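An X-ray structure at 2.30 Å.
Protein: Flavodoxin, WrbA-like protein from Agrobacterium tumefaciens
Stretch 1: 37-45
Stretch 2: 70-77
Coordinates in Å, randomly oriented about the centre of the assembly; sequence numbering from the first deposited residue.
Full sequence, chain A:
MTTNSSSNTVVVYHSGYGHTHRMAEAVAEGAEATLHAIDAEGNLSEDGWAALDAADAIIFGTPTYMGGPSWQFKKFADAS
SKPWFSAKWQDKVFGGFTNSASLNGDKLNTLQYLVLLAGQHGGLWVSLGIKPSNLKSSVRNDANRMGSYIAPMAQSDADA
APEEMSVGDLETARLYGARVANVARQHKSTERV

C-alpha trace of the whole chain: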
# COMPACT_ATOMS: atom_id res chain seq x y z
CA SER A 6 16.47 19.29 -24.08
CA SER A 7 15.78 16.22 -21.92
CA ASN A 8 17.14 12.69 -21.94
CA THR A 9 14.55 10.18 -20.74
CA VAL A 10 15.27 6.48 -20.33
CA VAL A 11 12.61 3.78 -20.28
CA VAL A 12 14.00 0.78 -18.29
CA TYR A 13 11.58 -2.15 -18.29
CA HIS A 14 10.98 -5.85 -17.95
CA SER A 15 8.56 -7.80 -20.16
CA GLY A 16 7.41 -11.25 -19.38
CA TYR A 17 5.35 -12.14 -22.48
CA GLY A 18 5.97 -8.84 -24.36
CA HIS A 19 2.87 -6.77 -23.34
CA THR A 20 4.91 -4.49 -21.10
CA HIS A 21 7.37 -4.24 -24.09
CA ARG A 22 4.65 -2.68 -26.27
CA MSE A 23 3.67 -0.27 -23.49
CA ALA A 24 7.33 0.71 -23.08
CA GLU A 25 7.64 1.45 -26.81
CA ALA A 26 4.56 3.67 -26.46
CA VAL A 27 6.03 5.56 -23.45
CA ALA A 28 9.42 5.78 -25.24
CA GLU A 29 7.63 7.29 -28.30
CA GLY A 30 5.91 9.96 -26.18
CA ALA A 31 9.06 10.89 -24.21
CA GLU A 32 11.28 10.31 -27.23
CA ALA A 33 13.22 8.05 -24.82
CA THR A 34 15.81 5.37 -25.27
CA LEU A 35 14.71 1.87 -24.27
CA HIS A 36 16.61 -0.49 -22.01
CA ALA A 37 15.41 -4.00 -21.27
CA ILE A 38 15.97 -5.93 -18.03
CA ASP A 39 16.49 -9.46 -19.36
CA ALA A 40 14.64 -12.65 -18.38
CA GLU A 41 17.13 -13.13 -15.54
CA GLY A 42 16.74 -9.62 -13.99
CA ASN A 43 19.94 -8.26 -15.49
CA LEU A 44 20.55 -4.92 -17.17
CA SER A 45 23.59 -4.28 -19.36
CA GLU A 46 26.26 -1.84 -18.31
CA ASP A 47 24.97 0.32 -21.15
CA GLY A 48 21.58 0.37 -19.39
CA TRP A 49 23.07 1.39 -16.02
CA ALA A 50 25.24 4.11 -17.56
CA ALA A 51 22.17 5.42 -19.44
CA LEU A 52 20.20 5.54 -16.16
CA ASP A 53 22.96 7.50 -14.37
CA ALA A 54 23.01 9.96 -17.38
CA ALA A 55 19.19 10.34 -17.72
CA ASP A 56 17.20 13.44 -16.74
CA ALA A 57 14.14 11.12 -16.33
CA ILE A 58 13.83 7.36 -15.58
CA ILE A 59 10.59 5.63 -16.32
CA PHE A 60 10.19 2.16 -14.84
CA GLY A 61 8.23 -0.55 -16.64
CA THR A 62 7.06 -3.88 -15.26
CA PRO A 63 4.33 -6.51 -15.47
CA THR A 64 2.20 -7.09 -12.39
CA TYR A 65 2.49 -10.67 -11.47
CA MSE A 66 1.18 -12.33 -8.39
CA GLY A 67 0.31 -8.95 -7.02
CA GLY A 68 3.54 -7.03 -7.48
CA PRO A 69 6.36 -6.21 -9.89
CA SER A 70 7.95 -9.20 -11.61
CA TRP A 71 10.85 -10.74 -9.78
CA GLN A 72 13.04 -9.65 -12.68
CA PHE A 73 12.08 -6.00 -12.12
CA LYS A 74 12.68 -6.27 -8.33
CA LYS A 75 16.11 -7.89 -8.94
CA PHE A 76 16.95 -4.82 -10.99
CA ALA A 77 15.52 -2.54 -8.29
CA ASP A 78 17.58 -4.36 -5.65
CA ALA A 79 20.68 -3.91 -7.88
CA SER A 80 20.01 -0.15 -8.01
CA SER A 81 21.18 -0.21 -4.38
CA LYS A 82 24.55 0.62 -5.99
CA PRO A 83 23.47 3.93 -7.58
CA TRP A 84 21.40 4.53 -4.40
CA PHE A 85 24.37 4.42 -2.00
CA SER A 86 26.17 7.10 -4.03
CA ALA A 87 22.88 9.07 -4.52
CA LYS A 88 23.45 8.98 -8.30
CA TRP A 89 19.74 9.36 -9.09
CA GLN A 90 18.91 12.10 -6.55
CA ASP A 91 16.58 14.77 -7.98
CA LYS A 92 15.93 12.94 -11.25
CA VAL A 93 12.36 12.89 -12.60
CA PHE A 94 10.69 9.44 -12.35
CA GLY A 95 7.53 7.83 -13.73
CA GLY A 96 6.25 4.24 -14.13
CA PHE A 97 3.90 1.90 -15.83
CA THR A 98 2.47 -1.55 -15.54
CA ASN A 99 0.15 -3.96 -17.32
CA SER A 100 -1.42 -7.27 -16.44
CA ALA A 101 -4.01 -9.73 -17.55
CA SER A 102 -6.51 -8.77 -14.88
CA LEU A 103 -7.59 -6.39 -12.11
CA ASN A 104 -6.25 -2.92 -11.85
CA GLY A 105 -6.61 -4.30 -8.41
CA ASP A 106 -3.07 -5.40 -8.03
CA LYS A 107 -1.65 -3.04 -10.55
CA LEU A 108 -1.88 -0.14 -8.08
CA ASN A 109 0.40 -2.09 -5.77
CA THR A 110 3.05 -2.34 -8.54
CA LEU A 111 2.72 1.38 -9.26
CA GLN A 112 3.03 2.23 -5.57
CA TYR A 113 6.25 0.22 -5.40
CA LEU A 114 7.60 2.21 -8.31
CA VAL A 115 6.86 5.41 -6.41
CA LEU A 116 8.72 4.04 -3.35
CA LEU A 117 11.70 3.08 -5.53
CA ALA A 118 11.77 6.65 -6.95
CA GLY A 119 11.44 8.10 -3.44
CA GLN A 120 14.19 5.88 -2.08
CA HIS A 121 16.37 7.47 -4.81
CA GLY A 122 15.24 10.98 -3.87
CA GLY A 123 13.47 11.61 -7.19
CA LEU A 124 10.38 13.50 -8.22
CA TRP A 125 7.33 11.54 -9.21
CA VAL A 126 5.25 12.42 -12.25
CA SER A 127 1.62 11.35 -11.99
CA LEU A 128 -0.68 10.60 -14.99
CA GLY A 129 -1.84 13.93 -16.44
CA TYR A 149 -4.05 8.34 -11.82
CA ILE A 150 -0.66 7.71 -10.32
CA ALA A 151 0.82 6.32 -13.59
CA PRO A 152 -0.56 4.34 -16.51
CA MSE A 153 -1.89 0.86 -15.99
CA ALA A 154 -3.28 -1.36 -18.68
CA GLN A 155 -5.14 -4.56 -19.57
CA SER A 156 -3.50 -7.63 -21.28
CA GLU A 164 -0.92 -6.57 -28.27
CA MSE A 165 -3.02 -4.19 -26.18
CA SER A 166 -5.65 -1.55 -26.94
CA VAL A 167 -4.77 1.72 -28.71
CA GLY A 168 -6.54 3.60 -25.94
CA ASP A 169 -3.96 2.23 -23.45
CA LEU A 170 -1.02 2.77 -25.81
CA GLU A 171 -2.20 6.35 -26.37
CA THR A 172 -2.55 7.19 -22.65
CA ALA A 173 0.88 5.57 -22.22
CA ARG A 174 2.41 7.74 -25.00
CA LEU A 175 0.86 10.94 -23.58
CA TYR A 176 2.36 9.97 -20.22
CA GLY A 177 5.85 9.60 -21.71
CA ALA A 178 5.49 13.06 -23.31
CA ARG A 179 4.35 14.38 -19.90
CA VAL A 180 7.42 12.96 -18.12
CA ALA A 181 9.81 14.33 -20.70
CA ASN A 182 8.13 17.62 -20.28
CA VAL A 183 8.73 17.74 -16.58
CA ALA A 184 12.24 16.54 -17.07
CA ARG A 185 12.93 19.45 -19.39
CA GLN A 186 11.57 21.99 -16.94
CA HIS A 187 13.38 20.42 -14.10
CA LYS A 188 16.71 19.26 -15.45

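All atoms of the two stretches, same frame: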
# COMPACT_ATOMS: atom_id res chain seq x y z
N ALA A 37 16.20 -2.85 -21.66
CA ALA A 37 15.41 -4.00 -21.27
C ALA A 37 16.14 -4.74 -20.19
O ALA A 37 17.28 -5.10 -20.39
CB ALA A 37 15.18 -4.92 -22.46
N ILE A 38 15.49 -4.96 -19.04
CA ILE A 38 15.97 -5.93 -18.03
C ILE A 38 15.68 -7.29 -18.62
O ILE A 38 14.56 -7.54 -19.05
CB ILE A 38 15.18 -5.80 -16.72
CG1 ILE A 38 15.35 -4.40 -16.12
CG2 ILE A 38 15.53 -6.92 -15.72
CD1 ILE A 38 14.14 -3.88 -15.29
N ASP A 39 16.69 -8.16 -18.71
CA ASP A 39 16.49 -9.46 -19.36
C ASP A 39 15.71 -10.45 -18.49
O ASP A 39 15.32 -10.13 -17.36
CB ASP A 39 17.82 -10.01 -19.90
CG ASP A 39 18.80 -10.39 -18.80
OD1 ASP A 39 18.35 -10.66 -17.65
OD2 ASP A 39 20.02 -10.45 -19.10
N ALA A 40 15.47 -11.64 -19.03
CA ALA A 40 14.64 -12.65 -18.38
C ALA A 40 15.19 -13.11 -17.05
O ALA A 40 14.46 -13.74 -16.27
CB ALA A 40 14.46 -13.87 -19.29
N GLU A 41 16.46 -12.81 -16.80
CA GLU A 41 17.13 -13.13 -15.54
C GLU A 41 17.29 -11.96 -14.56
O GLU A 41 17.95 -12.10 -13.54
CB GLU A 41 18.50 -13.74 -15.89
CG GLU A 41 18.44 -15.22 -16.20
CD GLU A 41 19.42 -15.66 -17.27
OE1 GLU A 41 19.11 -15.49 -18.47
OE2 GLU A 41 20.50 -16.20 -16.93
N GLY A 42 16.68 -10.80 -14.86
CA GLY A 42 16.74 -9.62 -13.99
C GLY A 42 18.04 -8.84 -14.09
O GLY A 42 18.51 -8.23 -13.12
N ASN A 43 18.65 -8.88 -15.26
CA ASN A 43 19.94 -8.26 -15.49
C ASN A 43 19.79 -7.13 -16.51
O ASN A 43 19.00 -7.23 -17.45
CB ASN A 43 20.94 -9.29 -15.99
CG ASN A 43 21.38 -10.27 -14.92
OD1 ASN A 43 21.62 -11.44 -15.23
ND2 ASN A 43 21.55 -9.79 -13.70
N LEU A 44 20.51 -6.05 -16.27
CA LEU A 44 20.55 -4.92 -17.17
C LEU A 44 22.02 -4.78 -17.62
O LEU A 44 22.95 -4.98 -16.85
CB LEU A 44 20.04 -3.66 -16.46
CG LEU A 44 19.87 -2.41 -17.31
CD1 LEU A 44 18.82 -2.65 -18.40
CD2 LEU A 44 19.48 -1.22 -16.43
N SER A 45 22.23 -4.45 -18.88
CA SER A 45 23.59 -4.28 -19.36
C SER A 45 24.22 -3.03 -18.73
O SER A 45 23.57 -2.17 -18.15
CB SER A 45 23.59 -4.15 -20.88
OG SER A 45 22.87 -2.99 -21.27
N SER A 70 7.26 -7.95 -11.35
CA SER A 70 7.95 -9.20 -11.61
C SER A 70 9.22 -9.31 -10.80
O SER A 70 9.87 -8.28 -10.49
CB SER A 70 8.29 -9.29 -13.08
OG SER A 70 9.06 -8.18 -13.49
N TRP A 71 9.60 -10.54 -10.46
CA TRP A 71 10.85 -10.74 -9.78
C TRP A 71 12.03 -10.16 -10.53
O TRP A 71 12.97 -9.67 -9.92
CB TRP A 71 11.08 -12.20 -9.45
CG TRP A 71 11.46 -13.12 -10.58
CD1 TRP A 71 10.63 -13.97 -11.25
CD2 TRP A 71 12.77 -13.33 -11.11
NE1 TRP A 71 11.34 -14.68 -12.17
CE2 TRP A 71 12.66 -14.30 -12.12
CE3 TRP A 71 14.04 -12.77 -10.84
CZ2 TRP A 71 13.76 -14.75 -12.87
CZ3 TRP A 71 15.12 -13.20 -11.60
CH2 TRP A 71 14.98 -14.20 -12.58
N GLN A 72 11.98 -10.20 -11.86
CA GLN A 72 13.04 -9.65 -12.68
C GLN A 72 13.14 -8.15 -12.48
O GLN A 72 14.23 -7.64 -12.34
CB GLN A 72 12.79 -9.98 -14.16
CG GLN A 72 13.01 -11.44 -14.56
CD GLN A 72 11.71 -12.25 -14.59
OE1 GLN A 72 10.72 -11.91 -13.94
NE2 GLN A 72 11.73 -13.33 -15.33
N PHE A 73 12.02 -7.43 -12.48
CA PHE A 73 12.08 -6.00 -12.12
C PHE A 73 12.65 -5.73 -10.72
O PHE A 73 13.47 -4.85 -10.57
CB PHE A 73 10.75 -5.27 -12.26
CG PHE A 73 10.90 -3.78 -12.08
CD1 PHE A 73 11.26 -2.99 -13.13
CD2 PHE A 73 10.78 -3.21 -10.85
CE1 PHE A 73 11.43 -1.67 -12.96
CE2 PHE A 73 10.95 -1.87 -10.68
CZ PHE A 73 11.27 -1.11 -11.73
N LYS A 74 12.23 -6.49 -9.72
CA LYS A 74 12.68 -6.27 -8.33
C LYS A 74 14.18 -6.58 -8.20
O LYS A 74 14.92 -5.85 -7.58
CB LYS A 74 11.81 -7.09 -7.36
CG LYS A 74 12.06 -6.87 -5.90
CD LYS A 74 11.90 -5.39 -5.51
CE LYS A 74 11.91 -5.18 -4.01
NZ LYS A 74 13.12 -5.78 -3.34
N LYS A 75 14.66 -7.63 -8.86
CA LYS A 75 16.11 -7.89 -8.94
C LYS A 75 16.91 -6.70 -9.50
O LYS A 75 18.03 -6.42 -9.08
CB LYS A 75 16.40 -9.11 -9.82
CG LYS A 75 17.89 -9.49 -9.87
CD LYS A 75 18.08 -10.92 -10.33
CE LYS A 75 19.50 -11.42 -10.15
NZ LYS A 75 20.32 -11.25 -11.36
N PHE A 76 16.35 -6.05 -10.49
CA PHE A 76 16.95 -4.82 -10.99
C PHE A 76 16.86 -3.70 -9.97
O PHE A 76 17.85 -2.93 -9.80
CB PHE A 76 16.30 -4.38 -12.31
CG PHE A 76 16.34 -2.92 -12.51
CD1 PHE A 76 17.47 -2.31 -13.05
CD2 PHE A 76 15.24 -2.13 -12.15
CE1 PHE A 76 17.53 -0.92 -13.22
CE2 PHE A 76 15.28 -0.74 -12.33
CZ PHE A 76 16.43 -0.12 -12.84
N ALA A 77 15.71 -3.57 -9.29
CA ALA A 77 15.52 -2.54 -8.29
C ALA A 77 16.53 -2.74 -7.14
O ALA A 77 17.18 -1.77 -6.65
CB ALA A 77 14.06 -2.58 -7.74

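What holds the loop of stretch 1 and the start of the helix in shape? A type I beta turn runs from Asp39 to Gly42, closed by the backbone bond from Gly42 N to Asp39 O at 2.9 Å. The Asp39 side chain, with chi1 in the p well, stays within its own loop: its OD1 accepts from Glu41 N and from Asn43 N, each at 3.0 Å. A further backbone bond, Asp39 N to Asn43 O at 2.8 Å, ties the two sides of the loop together. On the other stretch, Ser70 caps the helix that begins at Trp71, its OG accepting from Phe73 N at 3.2 Å.

Which polar bonds cross between the stretches? Both are made by helix side chains that donate to backbone carbonyls of the turn. Gln72 NE2 gives a hydrogen bond to Ala40 O at 2.9 Å, with an angle of 159° at the hydrogen, close to straight. Lys75 NZ reaches Glu41 O at 3.3 Å, a weak bond. Because the acceptors are main-chain atoms, the side chains of Ala40 and Glu41 are not needed for these bonds, and their CA-to-CB bonds do point away from the helix. The Trp71 ring lies beside the same carbonyls, with CZ2 3.6 Å from Ala40 O and CZ3 3.6 Å from Glu41 O.

Why does the chain come so close at Gly42? Gly42 CA is 3.9 Å from Gln72 CA and 3.6 Å from Gln72 O, so backbone lies almost directly against backbone. A CB on Gly42 would point toward the helix and sit 2.8 Å from Lys75 CD, a clash. The positive phi of 78° favours glycine by itself as well. Gly42 O packs against the aliphatic part of Lys75, 3.5 Å from its CG.

Where is the apolar part of the contact? It is formed by Ile38 and Leu44, which flank the turn in sequence and both direct their CA-to-CB bonds toward the helix. Ile38 CD1 lies 3.7 Å from Phe73 CD1 and 3.7 Å from Phe76 CG, so one methyl group touches two aromatic rings. Leu44 CD2 approaches Phe76 CE1 at 3.8 Å, giving that ring contacts with both aliphatic side chains. Phe73 takes part although its CA-to-CB bond points away. Ile38 also bears on the helix backbone, its CG2 3.7 Å from Gln72 O. Ile38, Phe73 and Phe76 are all buried, whereas Ala40 and Glu41 in the turn remain exposed.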